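Local coordinates for Serine/threonine-protein phosphatase 2A regulatory subunit B'' subunit alpha (Homo sapiens, PDB 4I5J) that serves as a calcium-binding regulatory subunit of protein phosphatase 2A and might modulate the substrate selectivity, activity and localization of the catalytic enzyme, at residues S139-Q144 with I181-K186; F266-T269 with E274-L277; T71-W76 with S82-K87. All coordinates share one frame; numbering follows the deposited sequence.

Interaction 1 of 3, residues S139-Q144 with I181-K186; sequences SRYNDQ and ISEEDK
The carboxylate of E183 meets the ring of Y141 at its edge: CD of E183 lies in the ring plane, and OE2 comes within 3.3 Å of Y141 CE2, so a ring C-H edge and not a face is offered to the carboxylate. The two flat groups stand almost upright to each other, their planes 85° apart. With chi1 at 177°, the Y141 ring swings out opposite the backbone N and across to helix 173-184. E183 starts the same way but bends sharply at chi2 (-93°), folding its carboxylate in beside CE2. E184 comes up to the hydroxyl beyond the ring, with OE2 3.3 Å from Y141 OH; that same oxygen forms a salt bridge with K121. N142 adds only a marginal touch, CB to E183 OE1 at 4.3 Å.

Farther out, F179 packs edge-to-face on Y141, while K121 and L125 of helix 112-125 also touch the Y141 side chain. Behind E183 the helix ends, D185 being the first residue to leave helical geometry; a weak bond from K186 NZ to E183 O lies at this end. The contact thus joins the loop after helix 135-138 to the C-terminal end of helix 173-184, within the EF-hand domain pair.

Chemically, E183 OE1 is buried without a polar partner in the model. The faintly positive ring edge is weak compensation for a carboxylate, so E183 may hold a proton more readily than a glutamate in water, whereas E184, paired with K121, is likely to stay ionised.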
loop_
_atom_site.group_PDB
_atom_site.type_symbol
_atom_site.label_atom_id
_atom_site.label_comp_id
_atom_site.label_asym_id
_atom_site.label_seq_id
_atom_site.Cartn_x
_atom_site.Cartn_y
_atom_site.Cartn_z
ATOM N N SER A 139 -2.245 14.964 5.032
ATOM C CA SER A 139 -3.651 15.277 5.272
ATOM C C SER A 139 -4.280 16.094 4.152
ATOM O O SER A 139 -5.496 16.140 4.020
ATOM C CB SER A 139 -3.798 16.013 6.599
ATOM O OG SER A 139 -3.600 15.118 7.681
ATOM N N ARG A 140 -3.446 16.731 3.341
ATOM C CA ARG A 140 -3.921 17.540 2.224
ATOM C C ARG A 140 -3.847 16.826 0.880
ATOM O O ARG A 140 -4.203 17.397 -0.149
ATOM C CB ARG A 140 -3.126 18.836 2.159
ATOM C CG ARG A 140 -3.395 19.705 3.344
ATOM C CD ARG A 140 -2.443 20.868 3.444
ATOM N NE ARG A 140 -2.663 21.525 4.724
ATOM C CZ ARG A 140 -1.825 21.480 5.755
ATOM N NH1 ARG A 140 -0.665 20.848 5.662
ATOM N NH2 ARG A 140 -2.142 22.099 6.879
ATOM N N TYR A 141 -3.372 15.585 0.887
ATOM C CA TYR A 141 -3.299 14.784 -0.330
ATOM C C TYR A 141 -4.697 14.620 -0.880
ATOM O O TYR A 141 -5.627 14.372 -0.112
ATOM C CB TYR A 141 -2.730 13.406 -0.004
ATOM C CG TYR A 141 -2.654 12.434 -1.166
ATOM C CD1 TYR A 141 -1.639 12.527 -2.105
ATOM C CD2 TYR A 141 -3.574 11.404 -1.299
ATOM C CE1 TYR A 141 -1.549 11.636 -3.154
ATOM C CE2 TYR A 141 -3.497 10.509 -2.348
ATOM C CZ TYR A 141 -2.478 10.629 -3.272
ATOM O OH TYR A 141 -2.371 9.748 -4.324
ATOM N N ASN A 142 -4.848 14.764 -2.195
ATOM C CA ASN A 142 -6.141 14.528 -2.834
ATOM C C ASN A 142 -7.250 15.337 -2.166
ATOM O O ASN A 142 -8.320 14.801 -1.850
ATOM C CB ASN A 142 -6.493 13.034 -2.791
ATOM C CG ASN A 142 -6.482 12.388 -4.163
ATOM O OD1 ASN A 142 -5.424 12.039 -4.694
ATOM N ND2 ASN A 142 -7.668 12.212 -4.739
ATOM N N ASP A 143 -6.961 16.613 -1.919
ATOM C CA ASP A 143 -7.908 17.539 -1.301
ATOM C C ASP A 143 -8.539 17.003 -0.019
ATOM O O ASP A 143 -9.768 16.926 0.089
ATOM C CB ASP A 143 -8.986 17.934 -2.310
ATOM C CG ASP A 143 -8.410 18.652 -3.518
ATOM O OD1 ASP A 143 -7.557 19.547 -3.329
ATOM O OD2 ASP A 143 -8.797 18.313 -4.656
ATOM N N GLN A 144 -7.687 16.633 0.938
ATOM C CA GLN A 144 -8.120 16.105 2.237
ATOM C C GLN A 144 -9.031 14.888 2.144
ATOM O O GLN A 144 -9.906 14.702 2.995
ATOM C CB GLN A 144 -8.806 17.188 3.068
ATOM C CG GLN A 144 -7.863 18.206 3.641
ATOM C CD GLN A 144 -8.571 19.484 3.992
ATOM O OE1 GLN A 144 -9.061 20.191 3.113
ATOM N NE2 GLN A 144 -8.646 19.790 5.280
ATOM N N ILE A 181 -0.186 3.608 -3.304
ATOM C CA ILE A 181 -0.794 2.452 -3.961
ATOM C C ILE A 181 -2.066 2.012 -3.236
ATOM O O ILE A 181 -3.074 1.660 -3.862
ATOM C CB ILE A 181 0.205 1.287 -4.080
ATOM C CG1 ILE A 181 1.390 1.718 -4.952
ATOM C CG2 ILE A 181 -0.474 0.051 -4.681
ATOM C CD1 ILE A 181 2.504 0.691 -5.034
ATOM N N SER A 182 -2.031 2.076 -1.906
ATOM C CA SER A 182 -3.144 1.599 -1.100
ATOM C C SER A 182 -4.306 2.574 -1.122
ATOM O O SER A 182 -5.467 2.174 -1.007
ATOM C CB SER A 182 -2.669 1.361 0.333
ATOM O OG SER A 182 -1.699 0.319 0.329
ATOM N N GLU A 183 -3.994 3.863 -1.258
ATOM C CA GLU A 183 -5.034 4.877 -1.258
ATOM C C GLU A 183 -5.794 4.846 -2.587
ATOM O O GLU A 183 -7.017 5.001 -2.632
ATOM C CB GLU A 183 -4.435 6.254 -0.974
ATOM C CG GLU A 183 -5.450 7.305 -0.535
ATOM C CD GLU A 183 -5.968 8.107 -1.703
ATOM O OE1 GLU A 183 -6.852 8.966 -1.489
ATOM O OE2 GLU A 183 -5.483 7.884 -2.836
ATOM N N GLU A 184 -5.071 4.582 -3.664
ATOM C CA GLU A 184 -5.678 4.562 -4.987
ATOM C C GLU A 184 -6.376 3.254 -5.326
ATOM O O GLU A 184 -7.341 3.251 -6.085
ATOM C CB GLU A 184 -4.624 4.892 -6.043
ATOM C CG GLU A 184 -3.944 6.222 -5.758
ATOM C CD GLU A 184 -3.171 6.772 -6.945
ATOM O OE1 GLU A 184 -2.659 5.963 -7.760
ATOM O OE2 GLU A 184 -3.079 8.019 -7.059
ATOM N N ASP A 185 -5.885 2.150 -4.768
ATOM C CA ASP A 185 -6.441 0.832 -5.068
ATOM C C ASP A 185 -6.834 0.070 -3.803
ATOM O O ASP A 185 -6.009 -0.627 -3.228
ATOM C CB ASP A 185 -5.405 0.013 -5.843
ATOM C CG ASP A 185 -5.898 -1.385 -6.175
ATOM O OD1 ASP A 185 -7.120 -1.644 -6.021
ATOM O OD2 ASP A 185 -5.062 -2.220 -6.606
ATOM N N LYS A 186 -8.086 0.164 -3.371
ATOM C CA LYS A 186 -8.482 -0.586 -2.182
ATOM C C LYS A 186 -9.046 -1.965 -2.531
ATOM O O LYS A 186 -9.826 -2.525 -1.760
ATOM C CB LYS A 186 -9.478 0.201 -1.310
ATOM C CG LYS A 186 -8.913 1.439 -0.633
ATOM C CD LYS A 186 -9.939 2.138 0.230
ATOM C CE LYS A 186 -9.449 3.506 0.708
ATOM N NZ LYS A 186 -9.203 4.512 -0.402
#

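Interaction 2 of 3, residues F266-T269 with E274-L277; sequences FYDT and EKYL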
loop_
_atom_site.group_PDB
_atom_site.type_symbol
_atom_site.label_atom_id
_atom_site.label_comp_id
_atom_site.label_asym_id
_atom_site.label_seq_id
_atom_site.Cartn_x
_atom_site.Cartn_y
_atom_site.Cartn_z
ATOM N N PHE A 266 -16.572 -0.065 2.640
ATOM C CA PHE A 266 -16.414 -0.023 4.096
ATOM C C PHE A 266 -15.388 1.049 4.483
ATOM O O PHE A 266 -15.690 2.000 5.207
ATOM C CB PHE A 266 -15.945 -1.406 4.564
ATOM C CG PHE A 266 -15.800 -1.554 6.064
ATOM C CD1 PHE A 266 -16.897 -1.829 6.860
ATOM C CD2 PHE A 266 -14.559 -1.471 6.662
ATOM C CE1 PHE A 266 -16.760 -1.992 8.227
ATOM C CE2 PHE A 266 -14.420 -1.633 8.032
ATOM C CZ PHE A 266 -15.513 -1.891 8.809
ATOM N N TYR A 267 -14.186 0.933 3.934
ATOM C CA TYR A 267 -13.117 1.891 4.224
ATOM C C TYR A 267 -13.453 3.367 3.912
ATOM O O TYR A 267 -13.219 4.259 4.736
ATOM C CB TYR A 267 -11.819 1.456 3.518
ATOM C CG TYR A 267 -11.216 0.178 4.089
ATOM C CD1 TYR A 267 -10.587 -0.744 3.268
ATOM C CD2 TYR A 267 -11.260 -0.090 5.455
ATOM C CE1 TYR A 267 -10.030 -1.891 3.777
ATOM C CE2 TYR A 267 -10.702 -1.247 5.980
ATOM C CZ TYR A 267 -10.096 -2.146 5.136
ATOM O OH TYR A 267 -9.526 -3.298 5.640
ATOM N N ASP A 268 -13.987 3.634 2.729
ATOM C CA ASP A 268 -14.395 4.997 2.371
ATOM C C ASP A 268 -15.399 5.556 3.365
ATOM O O ASP A 268 -15.318 6.711 3.783
ATOM C CB ASP A 268 -15.001 5.028 0.961
ATOM C CG ASP A 268 -13.977 4.743 -0.121
ATOM O OD1 ASP A 268 -12.763 4.978 0.112
ATOM O OD2 ASP A 268 -14.390 4.284 -1.207
ATOM N N THR A 269 -16.349 4.712 3.739
ATOM C CA THR A 269 -17.408 5.086 4.646
ATOM C C THR A 269 -16.825 5.590 5.963
ATOM O O THR A 269 -17.361 6.509 6.557
ATOM C CB THR A 269 -18.327 3.877 4.881
ATOM O OG1 THR A 269 -18.922 3.490 3.636
ATOM C CG2 THR A 269 -19.412 4.187 5.883
ATOM N N GLU A 274 -15.307 12.175 1.056
ATOM C CA GLU A 274 -15.584 12.501 -0.339
ATOM C C GLU A 274 -16.064 11.294 -1.133
ATOM O O GLU A 274 -17.086 11.357 -1.812
ATOM C CB GLU A 274 -14.324 13.059 -1.013
ATOM C CG GLU A 274 -14.019 14.526 -0.734
ATOM C CD GLU A 274 -12.849 15.037 -1.571
ATOM O OE1 GLU A 274 -11.824 14.323 -1.652
ATOM O OE2 GLU A 274 -12.957 16.142 -2.158
ATOM N N LYS A 275 -15.309 10.202 -1.068
ATOM C CA LYS A 275 -15.685 8.964 -1.753
ATOM C C LYS A 275 -16.923 8.316 -1.124
ATOM O O LYS A 275 -17.540 7.444 -1.732
ATOM C CB LYS A 275 -14.520 7.956 -1.778
ATOM C CG LYS A 275 -13.370 8.291 -2.719
ATOM C CD LYS A 275 -12.324 7.163 -2.758
ATOM C CE LYS A 275 -11.204 7.448 -3.783
ATOM N NZ LYS A 275 -9.985 6.584 -3.614
ATOM N N TYR A 276 -17.275 8.729 0.093
ATOM C CA TYR A 276 -18.476 8.208 0.748
ATOM C C TYR A 276 -19.724 8.863 0.173
ATOM O O TYR A 276 -20.639 8.177 -0.283
ATOM C CB TYR A 276 -18.435 8.409 2.267
ATOM C CG TYR A 276 -19.749 8.078 2.967
ATOM C CD1 TYR A 276 -20.366 6.846 2.785
ATOM C CD2 TYR A 276 -20.362 8.995 3.819
ATOM C CE1 TYR A 276 -21.562 6.536 3.427
ATOM C CE2 TYR A 276 -21.554 8.693 4.469
ATOM C CZ TYR A 276 -22.152 7.461 4.269
ATOM O OH TYR A 276 -23.343 7.149 4.907
ATOM N N LEU A 277 -19.744 10.194 0.199
ATOM C CA LEU A 277 -20.839 10.976 -0.367
ATOM C C LEU A 277 -21.053 10.644 -1.839
ATOM O O LEU A 277 -22.150 10.810 -2.364
ATOM C CB LEU A 277 -20.568 12.471 -0.191
ATOM C CG LEU A 277 -20.172 12.859 1.237
ATOM C CD1 LEU A 277 -19.932 14.356 1.385
ATOM C CD2 LEU A 277 -21.221 12.375 2.218
#
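CG of D268 and CG of K275 each stand anti to their own carbonyl carbon (chi1 -68° and -73°), which turns the carboxylate and the lysine chain toward each other across the short connection between helices 263-271 and 273-277. The extended methylene chain of K275 then runs alongside the carboxylate: CB lies 3.7 Å from D268 CG, and CD 3.6 Å from D268 OD1. The ammonium group carries on past it, leaving NZ of K275 4.9 Å from D268 OD1.

One residue further on each helix, Y276 places its ring obliquely against T269, with CD1 3.8 Å from T269 OG1 and CE1 4.0 Å from T269 CG2. That hydroxyl is spent on I265 O inside its own helix. These contacts join the two consecutive helices, and L236 of helix 233-244 touches both T269 and Y276.

With an alanine at D268, the K275 methylenes would probably lose the group they lie against, and K186, a long, weak ion partner of D268 OD1, would be left without this charge.

Since the groups meet through aliphatic carbon and carboxylate, the D268-K275 attraction is probably diffuse and electrostatic, without the directional hold of a salt bridge.

Interaction 3 of 3, residues T71-W76 with S82-K87; sequences TVNRSW and STEIRK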
loop_
_atom_site.group_PDB
_atom_site.type_symbol
_atom_site.label_atom_id
_atom_site.label_comp_id
_atom_site.label_asym_id
_atom_site.label_seq_id
_atom_site.Cartn_x
_atom_site.Cartn_y
_atom_site.Cartn_z
ATOM N N THR A 71 3.437 -6.339 -3.293
ATOM C CA THR A 71 2.625 -7.387 -3.885
ATOM C C THR A 71 3.057 -8.787 -3.447
ATOM O O THR A 71 2.228 -9.664 -3.221
ATOM C CB THR A 71 2.700 -7.281 -5.408
ATOM O OG1 THR A 71 2.138 -6.032 -5.809
ATOM C CG2 THR A 71 1.957 -8.406 -6.091
ATOM N N VAL A 72 4.356 -9.008 -3.323
ATOM C CA VAL A 72 4.852 -10.365 -3.080
ATOM C C VAL A 72 4.936 -10.728 -1.585
ATOM O O VAL A 72 4.521 -11.812 -1.167
ATOM C CB VAL A 72 6.227 -10.566 -3.757
ATOM C CG1 VAL A 72 6.780 -11.926 -3.447
ATOM C CG2 VAL A 72 6.089 -10.364 -5.274
ATOM N N ASN A 73 5.460 -9.818 -0.778
ATOM C CA ASN A 73 5.704 -10.112 0.630
ATOM C C ASN A 73 4.461 -10.023 1.534
ATOM O O ASN A 73 4.380 -9.170 2.411
ATOM C CB ASN A 73 6.796 -9.188 1.148
ATOM C CG ASN A 73 7.188 -9.501 2.558
ATOM O OD1 ASN A 73 7.399 -8.594 3.365
ATOM N ND2 ASN A 73 7.277 -10.794 2.876
ATOM N N ARG A 74 3.512 -10.931 1.334
ATOM C CA ARG A 74 2.195 -10.842 1.976
ATOM C C ARG A 74 2.178 -10.986 3.506
ATOM O O ARG A 74 1.195 -10.617 4.162
ATOM C CB ARG A 74 1.253 -11.862 1.338
ATOM C CG ARG A 74 0.954 -11.554 -0.118
ATOM C CD ARG A 74 0.019 -10.365 -0.245
ATOM N NE ARG A 74 -1.214 -10.612 0.491
ATOM C CZ ARG A 74 -2.207 -11.376 0.044
ATOM N NH1 ARG A 74 -2.115 -11.959 -1.144
ATOM N NH2 ARG A 74 -3.293 -11.556 0.788
ATOM N N SER A 75 3.248 -11.540 4.065
ATOM C CA SER A 75 3.392 -11.646 5.514
ATOM C C SER A 75 3.839 -10.331 6.150
ATOM O O SER A 75 3.884 -10.225 7.375
ATOM C CB SER A 75 4.437 -12.710 5.848
ATOM O OG SER A 75 5.741 -12.229 5.537
ATOM N N TRP A 76 4.207 -9.345 5.325
ATOM C CA TRP A 76 4.706 -8.056 5.820
ATOM C C TRP A 76 5.973 -8.191 6.665
ATOM O O TRP A 76 6.354 -7.263 7.358
ATOM C CB TRP A 76 3.650 -7.330 6.646
ATOM C CG TRP A 76 2.524 -6.797 5.856
ATOM C CD1 TRP A 76 1.680 -7.503 5.046
ATOM C CD2 TRP A 76 2.079 -5.433 5.817
ATOM N NE1 TRP A 76 0.751 -6.658 4.485
ATOM C CE2 TRP A 76 0.970 -5.383 4.943
ATOM C CE3 TRP A 76 2.517 -4.253 6.426
ATOM C CZ2 TRP A 76 0.290 -4.200 4.669
ATOM C CZ3 TRP A 76 1.854 -3.077 6.142
ATOM C CH2 TRP A 76 0.750 -3.058 5.271
ATOM N N SER A 82 10.095 -18.351 -0.680
ATOM C CA SER A 82 9.812 -19.000 -1.955
ATOM C C SER A 82 8.311 -19.175 -2.141
ATOM O O SER A 82 7.804 -19.095 -3.274
ATOM C CB SER A 82 10.520 -20.346 -2.058
ATOM O OG SER A 82 10.037 -21.217 -1.052
ATOM N N THR A 83 7.604 -19.404 -1.034
ATOM C CA THR A 83 6.142 -19.545 -1.066
ATOM C C THR A 83 5.516 -18.266 -1.599
ATOM O O THR A 83 4.636 -18.299 -2.468
ATOM C CB THR A 83 5.547 -19.826 0.339
ATOM O OG1 THR A 83 6.122 -21.019 0.874
ATOM C CG2 THR A 83 4.064 -20.017 0.258
ATOM N N GLU A 84 6.004 -17.136 -1.100
ATOM C CA GLU A 84 5.497 -15.848 -1.541
ATOM C C GLU A 84 5.780 -15.593 -3.015
ATOM O O GLU A 84 4.935 -15.049 -3.729
ATOM C CB GLU A 84 6.034 -14.726 -0.653
ATOM C CG GLU A 84 5.477 -14.849 0.760
ATOM C CD GLU A 84 6.009 -13.788 1.692
ATOM O OE1 GLU A 84 7.098 -13.236 1.404
ATOM O OE2 GLU A 84 5.343 -13.510 2.704
ATOM N N ILE A 85 6.947 -16.005 -3.492
ATOM C CA ILE A 85 7.238 -15.811 -4.897
ATOM C C ILE A 85 6.365 -16.711 -5.753
ATOM O O ILE A 85 5.855 -16.297 -6.814
ATOM C CB ILE A 85 8.708 -16.045 -5.208
ATOM C CG1 ILE A 85 9.533 -14.944 -4.566
ATOM C CG2 ILE A 85 8.949 -16.000 -6.716
ATOM C CD1 ILE A 85 10.974 -15.048 -4.845
ATOM N N ARG A 86 6.181 -17.936 -5.273
ATOM C CA ARG A 86 5.429 -18.963 -5.992
ATOM C C ARG A 86 3.972 -18.543 -6.176
ATOM O O ARG A 86 3.357 -18.862 -7.185
ATOM C CB ARG A 86 5.513 -20.273 -5.209
ATOM C CG ARG A 86 5.000 -21.513 -5.904
ATOM C CD ARG A 86 5.096 -22.708 -4.939
ATOM N NE ARG A 86 6.436 -22.813 -4.367
ATOM C CZ ARG A 86 6.704 -22.944 -3.070
ATOM N NH1 ARG A 86 5.715 -22.998 -2.178
ATOM N NH2 ARG A 86 7.970 -23.026 -2.666
ATOM N N LYS A 87 3.418 -17.811 -5.211
ATOM C CA LYS A 87 2.032 -17.328 -5.335
ATOM C C LYS A 87 1.884 -15.992 -6.075
ATOM O O LYS A 87 0.774 -15.497 -6.258
ATOM C CB LYS A 87 1.365 -17.246 -3.962
ATOM C CG LYS A 87 1.158 -18.610 -3.300
ATOM C CD LYS A 87 0.846 -18.461 -1.816
ATOM C CE LYS A 87 0.706 -19.829 -1.150
ATOM N NZ LYS A 87 0.377 -19.720 0.301
HETATM O O HOH W 1 3.098 -13.510 -2.563
#
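The carboxylate of E84 is gripped by three hydrogen bonds from N73 and S75. N73 ND2 gives to OE1 of E84 at 2.9 Å, arriving on the syn side, with the acceptor lying nearly in the amide plane; amide and carboxylate planes are 70° apart. E84 OE2 takes two donors, S75 N at 3.2 Å and S75 OG at 3.1 Å, the hydroxyl using the syn lone pair and the backbone N-H coming in 32° out of the carboxylate plane. Beyond CG the E84 chain is extended (chi2 178°), which carries its carboxylate from helix 82-86 into the turn N73-W76. With both oxygens held, the group should have little freedom to rotate. Closer to the helix, V72 O presses on E84 CB at 3.3 Å, and V72 CG1 meets I85 CG1 at 4.2 Å, with I80 touching both side chains. A water donates to V72 O at 2.6 Å and to E84 O at 2.7 Å, bridging the two backbones where they do not bond directly.

The pattern is that of an EF-hand: helix 54-72, a loop, then helix 82-86, with N73, S75 and E84 spaced like the first, third and twelfth positions of a calcium loop. N73 OD1 accepts from G78 N, and S75 OG also bonds to S77 OG. Here the glutamate binds the loop directly, while the calcium seen in the structure sits at D200-E211.

The solvent side is looser: R74, exposed, swings its guanidinium away from helix 82-86 and adds little more than the fringe of the contact.

How the interactions relate
Along the chain, interaction 3 closes first, interaction 1 follows, and interaction 2 comes last. Interactions 1 and 2 are neighbours, their centres 12 Å apart, and they touch where K186 and K275 gather near D268. Interaction 3 lies across the centre of the chain, with its centre about 25 Å from that of interaction 1 and 30 Å from that of interaction 2. It belongs to the N-terminal EF-hand domain, interaction 1 to the following EF-hand pair, and interaction 2 to the C-terminal helices. Helix 189-199, which leads into the calcium loop, is common ground: Y194 touches W76, while W195 meets E183 and Y267, tying the parts into one largely helical EF-hand region of the longer regulatory subunit.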